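Local coordinates for S-adenosylmethionine:tRNA ribosyltransferase-isomerase (Thermus thermophilus, PDB 1WDI), which probably transfers and isomerises the ribose moiety of S-adenosylmethionine onto preQ1-modified tRNA, giving epoxyqueuosine during queuosine biosynthesis, at residues A[38-43]-A[327-333]. Numbering follows the deposited sequence.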
loop_
_atom_site.group_PDB
_atom_site.type_symbol
_atom_site.label_atom_id
_atom_site.label_comp_id
_atom_site.label_asym_id
_atom_site.label_seq_id
_atom_site.Cartn_x
_atom_site.Cartn_y
_atom_site.Cartn_z
ATOM N N PHE A 38 5.269 13.688 25.830
ATOM C CA PHE A 38 4.652 12.438 25.428
ATOM C C PHE A 38 3.172 12.586 25.791
ATOM O O PHE A 38 2.839 12.901 26.928
ATOM C CB PHE A 38 5.245 11.273 26.221
ATOM C CG PHE A 38 4.651 9.934 25.877
ATOM C CD1 PHE A 38 5.116 9.212 24.780
ATOM C CD2 PHE A 38 3.631 9.392 26.651
ATOM C CE1 PHE A 38 4.576 7.967 24.460
ATOM C CE2 PHE A 38 3.081 8.147 26.342
ATOM C CZ PHE A 38 3.554 7.431 25.246
ATOM N N ARG A 39 2.291 12.375 24.825
ATOM C CA ARG A 39 0.861 12.473 25.082
ATOM C C ARG A 39 0.099 11.803 23.955
ATOM O O ARG A 39 0.455 11.928 22.782
ATOM C CB ARG A 39 0.426 13.940 25.228
ATOM C CG ARG A 39 0.620 14.801 23.997
ATOM C CD ARG A 39 0.329 16.264 24.321
ATOM N NE ARG A 39 0.402 17.119 23.139
ATOM C CZ ARG A 39 1.514 17.369 22.453
ATOM N NH1 ARG A 39 2.679 16.837 22.824
ATOM N NH2 ARG A 39 1.458 18.147 21.379
ATOM N N VAL A 40 -0.935 11.065 24.326
ATOM C CA VAL A 40 -1.739 10.363 23.350
ATOM C C VAL A 40 -3.216 10.529 23.668
ATOM O O VAL A 40 -3.594 10.891 24.784
ATOM C CB VAL A 40 -1.412 8.848 23.341
ATOM C CG1 VAL A 40 0.082 8.627 23.122
ATOM C CG2 VAL A 40 -1.851 8.216 24.653
ATOM N N ALA A 41 -4.046 10.285 22.665
ATOM C CA ALA A 41 -5.484 10.338 22.842
ATOM C C ALA A 41 -5.934 8.958 22.399
ATOM O O ALA A 41 -5.486 8.462 21.366
ATOM C CB ALA A 41 -6.103 11.418 21.952
ATOM N N HIS A 42 -6.783 8.320 23.196
ATOM C CA HIS A 42 -7.286 6.999 22.856
ATOM C C HIS A 42 -8.660 7.200 22.236
ATOM O O HIS A 42 -9.649 7.426 22.934
ATOM C CB HIS A 42 -7.351 6.127 24.112
ATOM C CG HIS A 42 -6.005 5.848 24.702
ATOM N ND1 HIS A 42 -5.045 5.111 24.042
ATOM C CD2 HIS A 42 -5.428 6.268 25.855
ATOM C CE1 HIS A 42 -3.935 5.091 24.759
ATOM N NE2 HIS A 42 -4.141 5.786 25.864
ATOM N N LYS A 43 -8.697 7.127 20.908
ATOM C CA LYS A 43 -9.918 7.346 20.144
ATOM C C LYS A 43 -10.282 6.170 19.253
ATOM O O LYS A 43 -9.879 5.027 19.485
ATOM C CB LYS A 43 -9.740 8.588 19.257
ATOM C CG LYS A 43 -9.503 9.894 20.019
ATOM C CD LYS A 43 -10.819 10.474 20.525
ATOM C CE LYS A 43 -10.586 11.634 21.484
ATOM N NZ LYS A 43 -11.875 12.271 21.889
ATOM N N LEU A 327 2.600 1.145 25.082
ATOM C CA LEU A 327 1.334 1.633 25.618
ATOM C C LEU A 327 0.182 0.962 24.870
ATOM O O LEU A 327 -0.791 0.524 25.477
ATOM C CB LEU A 327 1.222 3.158 25.463
ATOM C CG LEU A 327 -0.091 3.773 25.980
ATOM C CD1 LEU A 327 -0.171 3.575 27.496
ATOM C CD2 LEU A 327 -0.167 5.264 25.640
ATOM N N ALA A 328 0.300 0.888 23.546
ATOM C CA ALA A 328 -0.728 0.266 22.713
ATOM C C ALA A 328 -0.946 -1.174 23.159
ATOM O O ALA A 328 -2.087 -1.635 23.283
ATOM C CB ALA A 328 -0.315 0.301 21.248
ATOM N N VAL A 329 0.150 -1.886 23.392
ATOM C CA VAL A 329 0.058 -3.266 23.846
ATOM C C VAL A 329 -0.674 -3.311 25.193
ATOM O O VAL A 329 -1.659 -4.027 25.352
ATOM C CB VAL A 329 1.457 -3.901 24.021
ATOM C CG1 VAL A 329 1.329 -5.271 24.698
ATOM C CG2 VAL A 329 2.134 -4.051 22.663
ATOM N N ALA A 330 -0.190 -2.527 26.152
ATOM C CA ALA A 330 -0.784 -2.479 27.486
ATOM C C ALA A 330 -2.256 -2.060 27.479
ATOM O O ALA A 330 -3.031 -2.502 28.328
ATOM C CB ALA A 330 0.019 -1.536 28.374
ATOM N N GLU A 331 -2.641 -1.212 26.527
ATOM C CA GLU A 331 -4.022 -0.737 26.438
ATOM C C GLU A 331 -4.960 -1.628 25.626
ATOM O O GLU A 331 -6.103 -1.251 25.348
ATOM C CB GLU A 331 -4.057 0.692 25.886
ATOM C CG GLU A 331 -3.643 1.769 26.884
ATOM C CD GLU A 331 -4.538 1.801 28.122
ATOM O OE1 GLU A 331 -5.775 1.698 27.977
ATOM O OE2 GLU A 331 -4.005 1.943 29.244
ATOM N N GLY A 332 -4.481 -2.805 25.242
ATOM C CA GLY A 332 -5.316 -3.731 24.496
ATOM C C GLY A 332 -5.567 -3.465 23.016
ATOM O O GLY A 332 -6.490 -4.042 22.446
ATOM N N TYR A 333 -4.772 -2.607 22.382
ATOM C CA TYR A 333 -4.970 -2.345 20.955
ATOM C C TYR A 333 -4.718 -3.615 20.157
ATOM O O TYR A 333 -3.978 -4.494 20.600
ATOM C CB TYR A 333 -4.015 -1.266 20.438
ATOM C CG TYR A 333 -4.417 0.146 20.773
ATOM C CD1 TYR A 333 -4.247 0.660 22.061
ATOM C CD2 TYR A 333 -4.970 0.976 19.798
ATOM C CE1 TYR A 333 -4.616 1.970 22.365
ATOM C CE2 TYR A 333 -5.344 2.283 20.094
ATOM C CZ TYR A 333 -5.162 2.773 21.378
ATOM O OH TYR A 333 -5.518 4.070 21.660
HETATM O O HOH W 1 -8.336 3.949 21.596
#
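This is a surface contact between a sheet and the helix packed on it: strand 40-44, paired antiparallel with strand 28-32 in the large mixed sheet, meets the C-terminal end of helix 318-330. Val-40 and His-42 point their CA-to-CB bonds toward 327-333, Ala-41 and Lys-43 away, as along a strand; in the preceding loop Phe-38 also points toward it, Arg-39 away. Leu-327, on the last turn, reaches this row through its CD2 methyl, which lies 3.5 Å from Val-40 CG2, 3.9 Å from His-42 CE1 and 4.3 Å from Phe-38 CZ, at that ring's edge. The helix then closes in a Schellman motif, Tyr-333 N bonding Ala-328 O (3.0 Å) and Gly-332 N bonding Val-329 O (3.1 Å). Gly-332 is the C-prime residue, and its positive phi of 76° is easy for a residue without a side chain. This turn brings Tyr-333 back toward the strand, and its side chain is long enough for OH to reach His-42 ND1 in a nearly straight 2.6 Å hydrogen bond, while water 1 links Tyr-333 OH to Lys-43 O (2.8 Å each). Arg-28, from the neighbouring strand, makes a cation-pi contact with the Tyr-333 ring and hydrogen-bonds Glu-331 O.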